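Local coordinates for uncharacterized protein Rv2277c (Mycobacterium tuberculosis, PDB 5VUG) that probably hydrolyses phosphodiesters through a TIM-barrel domain of the glycerophosphodiester phosphodiesterase family, although its substrate is not established, at residues V48-L62 with V72-N84. Residues are numbered along the deposited sequence; the frame is centred on the assembly and turned at random.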
ATOM      1  N   VAL A  48      -5.186 -33.193  -1.180  1.00 13.61           N
ATOM      2  CA  VAL A  48      -5.646 -34.444  -1.775  1.00 13.18           C
ATOM      3  C   VAL A  48      -4.538 -35.496  -1.747  1.00 14.15           C
ATOM      4  O   VAL A  48      -3.364 -35.202  -2.012  1.00 14.45           O
ATOM      5  CB  VAL A  48      -6.246 -34.238  -3.190  1.00 11.86           C
ATOM      6  CG1 VAL A  48      -5.197 -33.722  -4.195  1.00 14.51           C
ATOM      7  CG2 VAL A  48      -6.898 -35.516  -3.692  1.00 13.95           C
ATOM      8  N   SER A  49      -4.915 -36.724  -1.404  1.00 13.13           N
ATOM      9  CA  SER A  49      -3.984 -37.842  -1.385  1.00 13.80           C
ATOM     10  C   SER A  49      -3.530 -38.197  -2.805  1.00 13.33           C
ATOM     11  O   SER A  49      -4.119 -37.770  -3.809  1.00 13.49           O
ATOM     12  CB  SER A  49      -4.667 -39.065  -0.777  1.00 14.34           C
ATOM     13  OG  SER A  49      -5.658 -39.572  -1.664  1.00 13.60           O
ATOM     14  N   SER A  50      -2.478 -39.021  -2.886  1.00 14.70           N
ATOM     15  CA  SER A  50      -2.022 -39.484  -4.196  1.00 16.52           C
ATOM     16  C   SER A  50      -3.115 -40.238  -4.941  1.00 17.06           C
ATOM     17  O   SER A  50      -3.142 -40.220  -6.179  1.00 17.28           O
ATOM     18  CB  SER A  50      -0.785 -40.373  -4.054  1.00 17.93           C
ATOM     19  OG  SER A  50      -1.126 -41.626  -3.480  1.00 17.96           O
ATOM     20  N   ASP A  51      -4.021 -40.907  -4.217  1.00 16.58           N
ATOM     21  CA  ASP A  51      -5.114 -41.644  -4.843  1.00 17.23           C
ATOM     22  C   ASP A  51      -6.441 -40.882  -4.823  1.00 15.11           C
ATOM     23  O   ASP A  51      -7.514 -41.501  -4.873  1.00 15.71           O
ATOM     24  CB  ASP A  51      -5.229 -43.082  -4.316  1.00 18.33           C
ATOM     25  CG  ASP A  51      -5.343 -43.172  -2.803  1.00 17.70           C
ATOM     26  OD1 ASP A  51      -5.182 -42.153  -2.106  1.00 17.51           O
ATOM     27  OD2 ASP A  51      -5.599 -44.297  -2.314  1.00 21.26           O
ATOM     28  N   GLY A  52      -6.384 -39.556  -4.749  1.00 13.62           N
ATOM     29  CA  GLY A  52      -7.530 -38.737  -5.083  1.00 11.99           C
ATOM     30  C   GLY A  52      -8.573 -38.552  -4.012  1.00 10.79           C
ATOM     31  O   GLY A  52      -9.708 -38.200  -4.340  1.00 13.35           O
ATOM     32  N   VAL A  53      -8.230 -38.741  -2.745  1.00 11.62           N
ATOM     33  CA  VAL A  53      -9.176 -38.548  -1.651  1.00 12.02           C
ATOM     34  C   VAL A  53      -8.825 -37.248  -0.934  1.00 11.34           C
ATOM     35  O   VAL A  53      -7.713 -37.119  -0.402  1.00 11.79           O
ATOM     36  CB  VAL A  53      -9.181 -39.733  -0.675  1.00 12.75           C
ATOM     37  CG1 VAL A  53     -10.185 -39.474   0.452  1.00 13.86           C
ATOM     38  CG2 VAL A  53      -9.493 -41.020  -1.411  1.00 14.95           C
ATOM     39  N   PRO A  54      -9.729 -36.270  -0.883  1.00 10.75           N
ATOM     40  CA  PRO A  54      -9.448 -35.057  -0.104  1.00 10.23           C
ATOM     41  C   PRO A  54      -9.304 -35.398   1.373  1.00  8.99           C
ATOM     42  O   PRO A  54     -10.090 -36.172   1.932  1.00 10.67           O
ATOM     43  CB  PRO A  54     -10.678 -34.173  -0.362  1.00 10.16           C
ATOM     44  CG  PRO A  54     -11.198 -34.658  -1.698  1.00 11.48           C
ATOM     45  CD  PRO A  54     -10.967 -36.155  -1.673  1.00 10.08           C
ATOM     46  N   VAL A  55      -8.270 -34.823   1.994  1.00  8.68           N
ATOM     47  CA  VAL A  55      -7.978 -34.968   3.419  1.00  9.38           C
ATOM     48  C   VAL A  55      -7.751 -33.571   3.996  1.00  8.62           C
ATOM     49  O   VAL A  55      -7.570 -32.594   3.266  1.00  9.82           O
ATOM     50  CB  VAL A  55      -6.751 -35.881   3.690  1.00 11.39           C
ATOM     51  CG1 VAL A  55      -6.982 -37.294   3.145  1.00 11.31           C
ATOM     52  CG2 VAL A  55      -5.465 -35.275   3.105  1.00 12.44           C
ATOM     53  N   LEU A  56      -7.775 -33.471   5.324  1.00  8.70           N
ATOM     54  CA  LEU A  56      -7.544 -32.193   5.996  1.00  8.04           C
ATOM     55  C   LEU A  56      -6.079 -32.104   6.407  1.00  9.31           C
ATOM     56  O   LEU A  56      -5.597 -32.934   7.183  1.00 10.87           O
ATOM     57  CB  LEU A  56      -8.435 -32.021   7.227  1.00  8.04           C
ATOM     58  CG  LEU A  56      -9.947 -32.110   7.024  1.00  9.71           C
ATOM     59  CD1 LEU A  56     -10.646 -31.588   8.276  1.00 12.26           C
ATOM     60  CD2 LEU A  56     -10.391 -31.323   5.776  1.00 11.71           C
ATOM     61  N   TYR A  57      -5.377 -31.101   5.880  1.00  9.08           N
ATOM     62  CA  TYR A  57      -3.980 -30.864   6.228  1.00 10.14           C
ATOM     63  C   TYR A  57      -3.583 -29.498   5.686  1.00 10.03           C
ATOM     64  O   TYR A  57      -3.882 -29.179   4.531  1.00 10.01           O
ATOM     65  CB  TYR A  57      -3.043 -31.968   5.698  1.00  8.60           C
ATOM     66  CG  TYR A  57      -1.687 -31.876   6.348  1.00  9.76           C
ATOM     67  CD1 TYR A  57      -1.521 -32.213   7.692  1.00 11.84           C
ATOM     68  CD2 TYR A  57      -0.585 -31.407   5.647  1.00 10.37           C
ATOM     69  CE1 TYR A  57      -0.288 -32.111   8.308  1.00 10.51           C
ATOM     70  CE2 TYR A  57       0.657 -31.296   6.266  1.00 12.06           C
ATOM     71  CZ  TYR A  57       0.787 -31.645   7.604  1.00 10.64           C
ATOM     72  OH  TYR A  57       1.985 -31.532   8.271  1.00 10.41           O
ATOM     73  N   ARG A  58      -2.958 -28.672   6.521  1.00  9.07           N
ATOM     74  CA  ARG A  58      -2.613 -27.301   6.132  1.00  9.91           C
ATOM     75  C   ARG A  58      -1.178 -27.128   5.617  1.00 12.00           C
ATOM     76  O   ARG A  58      -0.979 -26.507   4.562  1.00 12.81           O
ATOM     77  CB  ARG A  58      -2.951 -26.318   7.261  1.00  9.87           C
ATOM     78  CG  ARG A  58      -2.526 -24.878   7.036  1.00 13.44           C
ATOM     79  CD  ARG A  58      -1.221 -24.517   7.714  1.00 20.03           C
ATOM     80  NE  ARG A  58      -1.148 -24.873   9.135  1.00 18.69           N
ATOM     81  CZ  ARG A  58      -0.031 -24.730   9.849  1.00 18.62           C
ATOM     82  NH1 ARG A  58       1.053 -24.235   9.265  1.00 21.82           N
ATOM     83  NH2 ARG A  58       0.013 -25.079  11.124  1.00 17.72           N
ATOM     84  N   PRO A  59      -0.151 -27.625   6.311  1.00 10.85           N
ATOM     85  CA  PRO A  59       1.223 -27.350   5.866  1.00 11.66           C
ATOM     86  C   PRO A  59       1.553 -28.006   4.530  1.00 11.71           C
ATOM     87  O   PRO A  59       0.884 -28.930   4.062  1.00 11.49           O
ATOM     88  CB  PRO A  59       2.082 -27.940   6.990  1.00 10.38           C
ATOM     89  CG  PRO A  59       1.196 -27.913   8.189  1.00 11.06           C
ATOM     90  CD  PRO A  59      -0.168 -28.253   7.645  1.00 10.29           C
ATOM     91  N   SER A  60       2.630 -27.521   3.912  1.00 11.45           N
ATOM     92  CA  SER A  60       3.044 -28.122   2.648  1.00 13.16           C
ATOM     93  C   SER A  60       3.679 -29.497   2.853  1.00 11.42           C
ATOM     94  O   SER A  60       3.599 -30.353   1.963  1.00 13.58           O
ATOM     95  CB  SER A  60       3.968 -27.179   1.883  1.00 18.99           C
ATOM     96  OG  SER A  60       5.098 -26.846   2.663  1.00 24.55           O
ATOM     97  N   ASP A  61       4.292 -29.744   4.013  1.00 12.39           N
ATOM     98  CA  ASP A  61       4.924 -31.028   4.290  1.00 12.20           C
ATOM     99  C   ASP A  61       4.311 -31.685   5.520  1.00 11.07           C
ATOM    100  O   ASP A  61       4.003 -31.018   6.517  1.00 11.25           O
ATOM    101  CB  ASP A  61       6.445 -30.919   4.460  1.00 13.02           C
ATOM    102  CG  ASP A  61       7.145 -32.256   4.260  1.00 12.17           C
ATOM    103  OD1 ASP A  61       7.275 -33.039   5.242  1.00 13.04           O
ATOM    104  OD2 ASP A  61       7.549 -32.534   3.109  1.00 15.94           O
ATOM    105  N   LEU A  62       4.159 -33.005   5.433  1.00 11.36           N
ATOM    106  CA  LEU A  62       3.618 -33.799   6.530  1.00 10.25           C
ATOM    107  C   LEU A  62       4.468 -33.721   7.797  1.00 10.08           C
ATOM    108  O   LEU A  62       3.948 -33.964   8.892  1.00 11.09           O
ATOM    109  CB  LEU A  62       3.442 -35.252   6.068  1.00 10.97           C
ATOM    110  CG  LEU A  62       2.314 -35.448   5.046  1.00 12.39           C
ATOM    111  CD1 LEU A  62       2.480 -36.762   4.314  1.00 15.16           C
ATOM    112  CD2 LEU A  62       0.970 -35.411   5.753  1.00 14.25           C
ATOM    113  N   VAL A  72       1.482 -34.086   0.953  1.00 13.66           N
ATOM    114  CA  VAL A  72       0.266 -34.887   1.093  1.00 13.00           C
ATOM    115  C   VAL A  72       0.057 -35.802  -0.108  1.00 14.13           C
ATOM    116  O   VAL A  72      -0.295 -36.981   0.043  1.00 14.02           O
ATOM    117  CB  VAL A  72      -0.949 -33.975   1.324  1.00 11.17           C
ATOM    118  CG1 VAL A  72      -2.239 -34.793   1.316  1.00 12.34           C
ATOM    119  CG2 VAL A  72      -0.784 -33.241   2.635  1.00 13.80           C
ATOM    120  N   ASN A  73       0.253 -35.278  -1.320  1.00 13.08           N
ATOM    121  CA  ASN A  73       0.006 -36.089  -2.509  1.00 13.93           C
ATOM    122  C   ASN A  73       1.110 -37.102  -2.793  1.00 17.07           C
ATOM    123  O   ASN A  73       1.099 -37.728  -3.864  1.00 19.14           O
ATOM    124  CB  ASN A  73      -0.314 -35.224  -3.739  1.00 15.81           C
ATOM    125  CG  ASN A  73       0.836 -34.331  -4.162  1.00 18.73           C
ATOM    126  OD1 ASN A  73       1.979 -34.495  -3.722  1.00 19.36           O
ATOM    127  ND2 ASN A  73       0.540 -33.386  -5.051  1.00 20.61           N
ATOM    128  N   SER A  74       2.061 -37.277  -1.881  1.00 16.05           N
ATOM    129  CA  SER A  74       3.033 -38.355  -2.020  1.00 17.96           C
ATOM    130  C   SER A  74       2.592 -39.634  -1.322  1.00 17.96           C
ATOM    131  O   SER A  74       3.321 -40.634  -1.374  1.00 20.05           O
ATOM    132  CB  SER A  74       4.421 -37.926  -1.522  1.00 16.40           C
ATOM    133  OG  SER A  74       4.473 -37.872  -0.101  1.00 17.65           O
ATOM    134  N   LYS A  75       1.421 -39.622  -0.678  1.00 16.24           N
ATOM    135  CA  LYS A  75       0.923 -40.762   0.078  1.00 15.52           C
ATOM    136  C   LYS A  75      -0.523 -41.052  -0.298  1.00 16.54           C
ATOM    137  O   LYS A  75      -1.286 -40.147  -0.644  1.00 16.25           O
ATOM    138  CB  LYS A  75       1.006 -40.512   1.595  1.00 15.87           C
ATOM    139  CG  LYS A  75       2.423 -40.233   2.111  1.00 19.64           C
ATOM    140  CD  LYS A  75       2.493 -40.401   3.624  1.00 22.55           C
ATOM    141  CE  LYS A  75       3.879 -40.044   4.173  1.00 24.09           C
ATOM    142  NZ  LYS A  75       4.987 -40.876   3.610  1.00 23.17           N
ATOM    143  N   THR A  76      -0.890 -42.329  -0.229  1.00 15.34           N
ATOM    144  CA  THR A  76      -2.278 -42.730  -0.395  1.00 15.69           C
ATOM    145  C   THR A  76      -3.068 -42.344   0.848  1.00 15.49           C
ATOM    146  O   THR A  76      -2.503 -42.066   1.909  1.00 16.31           O
ATOM    147  CB  THR A  76      -2.357 -44.247  -0.535  1.00 16.71           C
ATOM    148  OG1 THR A  76      -1.900 -44.842   0.686  1.00 17.12           O
ATOM    149  CG2 THR A  76      -1.481 -44.728  -1.674  1.00 18.45           C
ATOM    150  N   VAL A  77      -4.397 -42.331   0.716  1.00 14.47           N
ATOM    151  CA  VAL A  77      -5.230 -41.995   1.868  1.00 15.29           C
ATOM    152  C   VAL A  77      -5.027 -43.007   2.992  1.00 15.37           C
ATOM    153  O   VAL A  77      -5.031 -42.649   4.175  1.00 16.35           O
ATOM    154  CB  VAL A  77      -6.708 -41.835   1.459  1.00 14.49           C
ATOM    155  CG1 VAL A  77      -7.292 -43.160   1.014  1.00 15.70           C
ATOM    156  CG2 VAL A  77      -7.523 -41.246   2.617  1.00 17.38           C
ATOM    157  N   GLN A  78      -4.841 -44.283   2.648  1.00 17.39           N
ATOM    158  CA  GLN A  78      -4.606 -45.283   3.684  1.00 19.24           C
ATOM    159  C   GLN A  78      -3.341 -44.965   4.471  1.00 18.48           C
ATOM    160  O   GLN A  78      -3.321 -45.072   5.702  1.00 19.75           O
ATOM    161  CB  GLN A  78      -4.542 -46.681   3.068  1.00 24.59           C
ATOM    162  CG  GLN A  78      -4.376 -47.796   4.093  1.00 29.90           C
ATOM    163  CD  GLN A  78      -4.494 -49.182   3.480  1.00 40.27           C
ATOM    164  OE1 GLN A  78      -5.008 -49.346   2.372  1.00 42.91           O
ATOM    165  NE2 GLN A  78      -4.017 -50.191   4.203  1.00 43.26           N
ATOM    166  N   GLN A  79      -2.289 -44.522   3.778  1.00 18.45           N
ATOM    167  CA  GLN A  79      -1.057 -44.124   4.456  1.00 19.48           C
ATOM    168  C   GLN A  79      -1.249 -42.864   5.292  1.00 18.29           C
ATOM    169  O   GLN A  79      -0.730 -42.778   6.412  1.00 17.50           O
ATOM    170  CB  GLN A  79       0.053 -43.921   3.428  1.00 18.26           C
ATOM    171  CG  GLN A  79       0.456 -45.218   2.749  1.00 20.41           C
ATOM    172  CD  GLN A  79       1.342 -45.015   1.546  1.00 21.95           C
ATOM    173  OE1 GLN A  79       1.331 -43.960   0.915  1.00 21.20           O
ATOM    174  NE2 GLN A  79       2.125 -46.034   1.222  1.00 26.47           N
ATOM    175  N   LEU A  80      -1.976 -41.873   4.763  1.00 16.69           N
ATOM    176  CA  LEU A  80      -2.177 -40.621   5.486  1.00 15.05           C
ATOM    177  C   LEU A  80      -2.961 -40.843   6.767  1.00 15.83           C
ATOM    178  O   LEU A  80      -2.665 -40.227   7.797  1.00 15.42           O
ATOM    179  CB  LEU A  80      -2.911 -39.616   4.595  1.00 13.45           C
ATOM    180  CG  LEU A  80      -2.090 -39.100   3.414  1.00 12.97           C
ATOM    181  CD1 LEU A  80      -2.990 -38.531   2.329  1.00 14.98           C
ATOM    182  CD2 LEU A  80      -1.110 -38.062   3.898  1.00 12.48           C
ATOM    183  N   GLN A  81      -3.975 -41.710   6.722  1.00 17.34           N
ATOM    184  CA  GLN A  81      -4.811 -41.930   7.897  1.00 16.79           C
ATOM    185  C   GLN A  81      -4.092 -42.699   8.997  1.00 19.76           C
ATOM    186  O   GLN A  81      -4.613 -42.785  10.117  1.00 20.88           O
ATOM    187  CB  GLN A  81      -6.123 -42.613   7.502  1.00 18.15           C
ATOM    188  CG  GLN A  81      -7.060 -41.716   6.710  1.00 18.05           C
ATOM    189  CD  GLN A  81      -8.387 -42.387   6.412  1.00 21.76           C
ATOM    190  OE1 GLN A  81      -8.473 -43.267   5.553  1.00 26.93           O
ATOM    191  NE2 GLN A  81      -9.428 -41.984   7.129  1.00 27.03           N
ATOM    192  N   GLN A  82      -2.913 -43.247   8.715  1.00 19.78           N
ATOM    193  CA  GLN A  82      -2.078 -43.829   9.753  1.00 23.06           C
ATOM    194  C   GLN A  82      -1.192 -42.804  10.453  1.00 21.50           C
ATOM    195  O   GLN A  82      -0.630 -43.120  11.509  1.00 23.13           O
ATOM    196  CB  GLN A  82      -1.220 -44.957   9.171  1.00 23.96           C
ATOM    197  CG  GLN A  82      -2.026 -46.164   8.729  1.00 28.29           C
ATOM    198  CD  GLN A  82      -2.764 -46.814   9.881  1.00 35.07           C
ATOM    199  OE1 GLN A  82      -3.995 -46.862   9.899  1.00 39.57           O
ATOM    200  NE2 GLN A  82      -2.013 -47.313  10.855  1.00 39.03           N
ATOM    201  N   LEU A  83      -1.065 -41.591   9.911  1.00 18.29           N
ATOM    202  CA  LEU A  83      -0.211 -40.577  10.518  1.00 16.13           C
ATOM    203  C   LEU A  83      -0.938 -39.869  11.650  1.00 17.94           C
ATOM    204  O   LEU A  83      -2.149 -39.633  11.584  1.00 19.49           O
ATOM    205  CB  LEU A  83       0.246 -39.551   9.477  1.00 15.83           C
ATOM    206  CG  LEU A  83       1.038 -40.119   8.298  1.00 15.21           C
ATOM    207  CD1 LEU A  83       1.365 -39.007   7.284  1.00 16.11           C
ATOM    208  CD2 LEU A  83       2.307 -40.817   8.785  1.00 16.42           C
ATOM    209  N   ASN A  84      -0.186 -39.523  12.689  1.00 15.32           N
ATOM    210  CA  ASN A  84      -0.722 -38.840  13.862  1.00 15.97           C
ATOM    211  C   ASN A  84      -0.518 -37.341  13.662  1.00 14.83           C
ATOM    212  O   ASN A  84       0.599 -36.837  13.796  1.00 14.38           O
ATOM    213  CB  ASN A  84       0.005 -39.343  15.104  1.00 16.00           C
ATOM    214  CG  ASN A  84      -0.479 -38.684  16.376  1.00 16.80           C
ATOM    215  OD1 ASN A  84      -1.360 -37.824  16.353  1.00 15.38           O
ATOM    216  ND2 ASN A  84       0.083 -39.102  17.503  1.00 18.32           N
TER
HETATM  217  O   HOH W   1       1.405 -42.547  -3.092  1.00 24.15           O
HETATM  218  O   HOH W   2      -5.475 -45.756  -0.063  1.00 20.37           O
HETATM  219  O   HOH W   3       1.309 -31.249   0.764  1.00 14.46           O
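D51 turns its CG between its own N and carbonyl carbon (chi1 54°), which carries the carboxylate to the start of helix 77-80. There OD1 accepts a hydrogen bond from V77 N at 2.9 Å, from the syn side and slightly out of the carboxylate plane. S49 takes a similar rotamer (chi1 70°), and its OG donates to the anti side of the same D51 OD1 at 2.7 Å. That OG also accepts from V53 N. S49 OG thus links the D51 carboxylate to V53 N just past the type I turn S49-G52, and probably helps fix the carboxylate's rotation. A water joins D51 OD2 to Q78 N, so both carboxylate oxygens serve the first turn of the helix. T76 and Q79 add a capping box: Q79 N donates to T76 OG1, and T76 N to Q79 OE1. Beside this cap, the backbone N of S50 donates to K75 O at 2.8 Å.

Apolar side chains make up the rest of the contact. V55 and V72 meet tip to tip, CG2 to CG1 at 3.7 Å. V77 CG2 lies 3.9 Å from V53 CG1 and also touches V55 CG1. The other methyl of V72, CG2, approaches Y57 CD2 obliquely at 3.5 Å. L62 CD2 lies over the centre of the Y57 ring, and P59 CD packs on the opposite face, nearer the rim. L62 CD1 touches L80 CD2 at 3.8 Å and runs against the aliphatic chain of K75 at CE.

The contact sets the 3-10 segment 72-74 and short helix 77-80 against the hairpin of strands 41-48 and 54-56. Strand 41-48 pairs in parallel with strands 12-16 and 121-125 in the TIM barrel, while P54 and L56 pack on helix 109-114 and V48 and P54 on helix 134-145.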